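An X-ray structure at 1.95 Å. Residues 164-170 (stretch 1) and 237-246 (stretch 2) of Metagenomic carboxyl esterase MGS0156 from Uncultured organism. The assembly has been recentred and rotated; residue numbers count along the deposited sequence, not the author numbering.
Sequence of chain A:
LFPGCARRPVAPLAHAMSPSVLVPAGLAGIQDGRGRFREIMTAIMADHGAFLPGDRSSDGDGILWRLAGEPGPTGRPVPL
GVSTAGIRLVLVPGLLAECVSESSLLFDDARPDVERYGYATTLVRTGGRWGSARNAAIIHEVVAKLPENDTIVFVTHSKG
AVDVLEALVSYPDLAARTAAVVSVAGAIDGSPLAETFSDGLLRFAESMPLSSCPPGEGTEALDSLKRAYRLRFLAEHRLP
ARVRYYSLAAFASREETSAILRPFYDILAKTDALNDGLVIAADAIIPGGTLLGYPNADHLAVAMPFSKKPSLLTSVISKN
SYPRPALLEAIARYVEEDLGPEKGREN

Stretch 1 (164-170) VLEALVS
Stretch 2 237-246: HRLPARVRYY

No hydrogen bond between the modelled atoms joins these two stretches; the contact is packing, mostly apolar, between one face of a helix and a loop that leads into a strand, and it buries 365 Å² over both sides. Residues 164-170 are helical throughout (phi/psi near -65/-40), with Leu168 N to Val164 O at 2.9 Å and Val169 N to Leu165 O at 3.0 Å. Stretch 2 leaves helical geometry at His237 (-130/119), runs extended through Pro240 (-55/126), makes a type I turn from Pro240 to Val243 and becomes strand at Arg244. The backbones come closest in register at Val169 and Leu239, CA to CA 6.4 Å.

Leu165, Leu168 and Val169 supply the helix side. Val169 (chi1 t) has the largest covered area: CG1 lies 3.8 Å from His237 ND1, oblique to the ring, while CG2 sits 4.0 Å from Arg238 O, 4.2 Å from Leu239 CD2 and 4.3 Å from Pro240 CD. Its compact branched side chain thus fits close to the loop backbone. Leu168 (m, t) points toward stretch 2; its CB is 4.0 Å from Pro240 CG, and its CD1 reaches Val243 CG1 (4.4 Å) and the edge of the Tyr245 ring (CE1, 4.2 Å). Pro240 CG also approaches Leu168 O at 3.6 Å. Leu165 (m, t) leaves its backbone sideways, but its end comes nearer, placing CD2 3.8 Å from Tyr245 CE1 and CD1 4.3 Å from Leu239 CD1. Leu239 (m, t) likewise starts sideways and extends inward.

Tyr245 (chi1 m, chi2 -84°) is buried, offering ring carbons to both leucines while its OH donates to Pro240 O at 2.7 Å. That bond ties the strand back to the turn, whose own Val243 N to Pro240 O bond is weak at 3.5 Å. Glu166 points away from the loop.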

ATOM      1  N   VAL A 164      -8.739   3.906   3.858  1.00 11.46           N
ATOM      2  CA  VAL A 164      -8.730   5.335   3.520  1.00  8.01           C
ATOM      3  C   VAL A 164      -9.761   5.673   2.434  1.00 11.91           C
ATOM      4  O   VAL A 164     -10.489   6.661   2.564  1.00 13.94           O
ATOM      5  CB  VAL A 164      -7.310   5.803   3.083  1.00 10.12           C
ATOM      6  CG1 VAL A 164      -7.345   7.198   2.457  1.00  8.18           C
ATOM      7  CG2 VAL A 164      -6.364   5.828   4.294  1.00  9.65           C
ATOM      8  N   LEU A 165      -9.859   4.853   1.385  1.00 10.50           N
ATOM      9  CA  LEU A 165     -10.857   5.117   0.338  1.00 13.08           C
ATOM     10  C   LEU A 165     -12.282   5.099   0.911  1.00 12.90           C
ATOM     11  O   LEU A 165     -13.117   5.930   0.545  1.00 13.85           O
ATOM     12  CB  LEU A 165     -10.743   4.091  -0.806  1.00 14.05           C
ATOM     13  CG  LEU A 165      -9.472   4.164  -1.668  1.00 17.42           C
ATOM     14  CD1 LEU A 165      -9.542   3.231  -2.915  1.00 16.04           C
ATOM     15  CD2 LEU A 165      -9.150   5.619  -2.076  1.00 13.15           C
ATOM     16  N   GLU A 166     -12.571   4.154   1.796  1.00 10.36           N
ATOM     17  CA  GLU A 166     -13.893   4.123   2.400  1.00 14.41           C
ATOM     18  C   GLU A 166     -14.123   5.375   3.243  1.00 13.01           C
ATOM     19  O   GLU A 166     -15.227   5.908   3.278  1.00 15.25           O
ATOM     20  CB  GLU A 166     -14.083   2.853   3.244  1.00 17.58           C
ATOM     21  CG  GLU A 166     -14.028   1.574   2.363  1.00 22.35           C
ATOM     22  CD  GLU A 166     -14.888   0.400   2.858  1.00 26.29           C
ATOM     23  OE1 GLU A 166     -15.552   0.497   3.922  1.00 29.71           O
ATOM     24  OE2 GLU A 166     -14.898  -0.634   2.153  1.00 25.87           O
ATOM     25  N   ALA A 167     -13.075   5.844   3.911  1.00 10.93           N
ATOM     26  CA  ALA A 167     -13.173   7.080   4.693  1.00 12.38           C
ATOM     27  C   ALA A 167     -13.482   8.279   3.778  1.00 12.10           C
ATOM     28  O   ALA A 167     -14.359   9.091   4.067  1.00 13.45           O
ATOM     29  CB  ALA A 167     -11.880   7.309   5.475  1.00 11.09           C
ATOM     30  N   LEU A 168     -12.778   8.377   2.659  1.00 14.11           N
ATOM     31  CA  LEU A 168     -12.973   9.512   1.729  1.00 16.59           C
ATOM     32  C   LEU A 168     -14.385   9.526   1.162  1.00 16.52           C
ATOM     33  O   LEU A 168     -14.985  10.566   0.968  1.00 14.67           O
ATOM     34  CB  LEU A 168     -11.943   9.447   0.594  1.00 19.01           C
ATOM     35  CG  LEU A 168     -10.521   9.705   1.095  1.00 22.82           C
ATOM     36  CD1 LEU A 168      -9.535   9.528  -0.013  1.00 23.05           C
ATOM     37  CD2 LEU A 168     -10.432  11.134   1.632  1.00 24.72           C
ATOM     38  N   VAL A 169     -14.922   8.343   0.920  1.00 16.29           N
ATOM     39  CA  VAL A 169     -16.283   8.220   0.444  1.00 18.27           C
ATOM     40  C   VAL A 169     -17.304   8.520   1.534  1.00 19.57           C
ATOM     41  O   VAL A 169     -18.357   9.087   1.263  1.00 22.04           O
ATOM     42  CB  VAL A 169     -16.534   6.809  -0.130  1.00 18.06           C
ATOM     43  CG1 VAL A 169     -18.022   6.583  -0.373  1.00 23.54           C
ATOM     44  CG2 VAL A 169     -15.751   6.637  -1.433  1.00 16.56           C
ATOM     45  N   SER A 170     -17.003   8.143   2.771  1.00 17.06           N
ATOM     46  CA  SER A 170     -17.951   8.331   3.878  1.00 19.83           C
ATOM     47  C   SER A 170     -17.963   9.742   4.460  1.00 21.65           C
ATOM     48  O   SER A 170     -18.994  10.208   4.947  1.00 20.58           O
ATOM     49  CB  SER A 170     -17.644   7.347   5.008  1.00 19.88           C
ATOM     50  OG  SER A 170     -17.878   6.025   4.569  1.00 20.57           O
ATOM     51  N   HIS A 237     -19.495   3.523  -5.751  1.00 22.62           N
ATOM     52  CA  HIS A 237     -19.095   4.826  -5.227  1.00 21.96           C
ATOM     53  C   HIS A 237     -17.986   5.451  -6.043  1.00 22.05           C
ATOM     54  O   HIS A 237     -16.897   4.906  -6.133  1.00 22.22           O
ATOM     55  CB  HIS A 237     -18.634   4.708  -3.757  1.00 22.64           C
ATOM     56  CG  HIS A 237     -19.650   4.076  -2.862  1.00 23.53           C
ATOM     57  ND1 HIS A 237     -20.741   4.761  -2.377  1.00 28.20           N
ATOM     58  CD2 HIS A 237     -19.761   2.813  -2.393  1.00 28.14           C
ATOM     59  CE1 HIS A 237     -21.478   3.951  -1.640  1.00 30.09           C
ATOM     60  NE2 HIS A 237     -20.904   2.761  -1.629  1.00 31.04           N
ATOM     61  N   ARG A 238     -18.254   6.616  -6.610  1.00 21.97           N
ATOM     62  CA  ARG A 238     -17.203   7.424  -7.191  1.00 23.16           C
ATOM     63  C   ARG A 238     -16.184   7.821  -6.124  1.00 24.97           C
ATOM     64  O   ARG A 238     -16.559   8.219  -5.023  1.00 29.76           O
ATOM     65  CB  ARG A 238     -17.792   8.680  -7.836  1.00 26.43           C
ATOM     66  CG  ARG A 238     -17.988   8.566  -9.316  1.00 37.56           C
ATOM     67  N   LEU A 239     -14.898   7.717  -6.432  1.00 23.07           N
ATOM     68  CA  LEU A 239     -13.899   8.251  -5.516  1.00 21.25           C
ATOM     69  C   LEU A 239     -13.921   9.767  -5.660  1.00 23.99           C
ATOM     70  O   LEU A 239     -14.124  10.265  -6.762  1.00 26.26           O
ATOM     71  CB  LEU A 239     -12.519   7.689  -5.817  1.00 23.52           C
ATOM     72  CG  LEU A 239     -12.410   6.163  -5.734  1.00 23.40           C
ATOM     73  CD1 LEU A 239     -10.990   5.749  -6.048  1.00 21.47           C
ATOM     74  CD2 LEU A 239     -12.804   5.671  -4.328  1.00 20.93           C
ATOM     75  N   PRO A 240     -13.762  10.508  -4.548  1.00 23.62           N
ATOM     76  CA  PRO A 240     -13.810  11.979  -4.651  1.00 29.14           C
ATOM     77  C   PRO A 240     -12.808  12.515  -5.670  1.00 27.88           C
ATOM     78  O   PRO A 240     -11.629  12.203  -5.565  1.00 21.43           O
ATOM     79  CB  PRO A 240     -13.451  12.449  -3.237  1.00 28.60           C
ATOM     80  CG  PRO A 240     -13.919  11.321  -2.348  1.00 27.24           C
ATOM     81  CD  PRO A 240     -13.717  10.046  -3.148  1.00 24.58           C
ATOM     82  N   ALA A 241     -13.284  13.312  -6.620  1.00 27.81           N
ATOM     83  CA  ALA A 241     -12.480  13.764  -7.753  1.00 32.23           C
ATOM     84  C   ALA A 241     -11.407  14.799  -7.418  1.00 29.92           C
ATOM     85  O   ALA A 241     -10.424  14.910  -8.141  1.00 30.03           O
ATOM     86  CB  ALA A 241     -13.403  14.341  -8.836  1.00 37.04           C
ATOM     87  N   ARG A 242     -11.602  15.581  -6.366  1.00 22.02           N
ATOM     88  CA  ARG A 242     -10.635  16.619  -6.048  1.00 31.56           C
ATOM     89  C   ARG A 242      -9.363  16.045  -5.379  1.00 28.77           C
ATOM     90  O   ARG A 242      -8.335  16.722  -5.301  1.00 26.02           O
ATOM     91  CB  ARG A 242     -11.271  17.685  -5.156  1.00 38.16           C
ATOM     92  CG  ARG A 242     -11.746  17.175  -3.795  1.00 46.28           C
ATOM     93  CD  ARG A 242     -11.799  18.323  -2.750  1.00 50.06           C
ATOM     94  NE  ARG A 242     -10.506  19.003  -2.629  1.00 49.42           N
ATOM     95  CZ  ARG A 242      -9.453  18.478  -2.001  1.00 45.80           C
ATOM     96  NH1 ARG A 242      -9.552  17.282  -1.451  1.00 37.73           N
ATOM     97  NH2 ARG A 242      -8.301  19.138  -1.933  1.00 46.29           N
ATOM     98  N   VAL A 243      -9.446  14.806  -4.898  1.00 19.39           N
ATOM     99  CA  VAL A 243      -8.281  14.088  -4.349  1.00 17.82           C
ATOM    100  C   VAL A 243      -7.487  13.402  -5.487  1.00 18.95           C
ATOM    101  O   VAL A 243      -8.085  12.868  -6.412  1.00 21.05           O
ATOM    102  CB  VAL A 243      -8.720  13.022  -3.321  1.00 17.75           C
ATOM    103  CG1 VAL A 243      -7.500  12.279  -2.747  1.00 15.47           C
ATOM    104  CG2 VAL A 243      -9.562  13.650  -2.215  1.00 21.11           C
ATOM    105  N   ARG A 244      -6.158  13.447  -5.456  1.00 16.13           N
ATOM    106  CA  ARG A 244      -5.368  12.737  -6.460  1.00 15.96           C
ATOM    107  C   ARG A 244      -4.958  11.355  -5.943  1.00 18.87           C
ATOM    108  O   ARG A 244      -4.573  11.220  -4.787  1.00 13.25           O
ATOM    109  CB  ARG A 244      -4.137  13.540  -6.835  1.00 17.25           C
ATOM    110  CG  ARG A 244      -4.451  14.986  -7.186  1.00 27.31           C
ATOM    111  CD  ARG A 244      -4.681  15.168  -8.646  1.00 41.15           C
ATOM    112  NE  ARG A 244      -3.482  15.720  -9.272  1.00 52.28           N
ATOM    113  CZ  ARG A 244      -3.192  17.019  -9.346  1.00 52.46           C
ATOM    114  NH1 ARG A 244      -4.022  17.934  -8.848  1.00 51.40           N
ATOM    115  NH2 ARG A 244      -2.064  17.399  -9.930  1.00 49.80           N
ATOM    116  N   TYR A 245      -5.024  10.342  -6.804  1.00 12.97           N
ATOM    117  CA  TYR A 245      -4.693   8.981  -6.397  1.00 15.03           C
ATOM    118  C   TYR A 245      -3.458   8.481  -7.135  1.00 15.19           C
ATOM    119  O   TYR A 245      -3.264   8.771  -8.326  1.00 14.58           O
ATOM    120  CB  TYR A 245      -5.891   8.048  -6.642  1.00 12.25           C
ATOM    121  CG  TYR A 245      -7.146   8.571  -5.983  1.00 13.19           C
ATOM    122  CD1 TYR A 245      -7.406   8.318  -4.644  1.00 13.25           C
ATOM    123  CD2 TYR A 245      -8.053   9.351  -6.689  1.00 16.94           C
ATOM    124  CE1 TYR A 245      -8.541   8.820  -4.031  1.00 13.01           C
ATOM    125  CE2 TYR A 245      -9.188   9.854  -6.086  1.00 19.26           C
ATOM    126  CZ  TYR A 245      -9.431   9.588  -4.758  1.00 19.75           C
ATOM    127  OH  TYR A 245     -10.584  10.096  -4.160  1.00 19.65           O
ATOM    128  N   TYR A 246      -2.628   7.736  -6.414  1.00 11.15           N
ATOM    129  CA  TYR A 246      -1.391   7.205  -6.957  1.00 13.49           C
ATOM    130  C   TYR A 246      -1.209   5.789  -6.462  1.00 13.16           C
ATOM    131  O   TYR A 246      -1.548   5.490  -5.313  1.00 13.23           O
ATOM    132  CB  TYR A 246      -0.181   8.056  -6.531  1.00 12.93           C
ATOM    133  CG  TYR A 246      -0.344   9.550  -6.767  1.00 15.18           C
ATOM    134  CD1 TYR A 246      -0.994  10.350  -5.833  1.00 11.88           C
ATOM    135  CD2 TYR A 246       0.186  10.157  -7.900  1.00 12.25           C
ATOM    136  CE1 TYR A 246      -1.136  11.734  -6.034  1.00 16.60           C
ATOM    137  CE2 TYR A 246       0.058  11.528  -8.108  1.00 16.02           C
ATOM    138  CZ  TYR A 246      -0.609  12.304  -7.173  1.00 16.53           C
ATOM    139  OH  TYR A 246      -0.724  13.644  -7.357  1.00 18.30           O
TER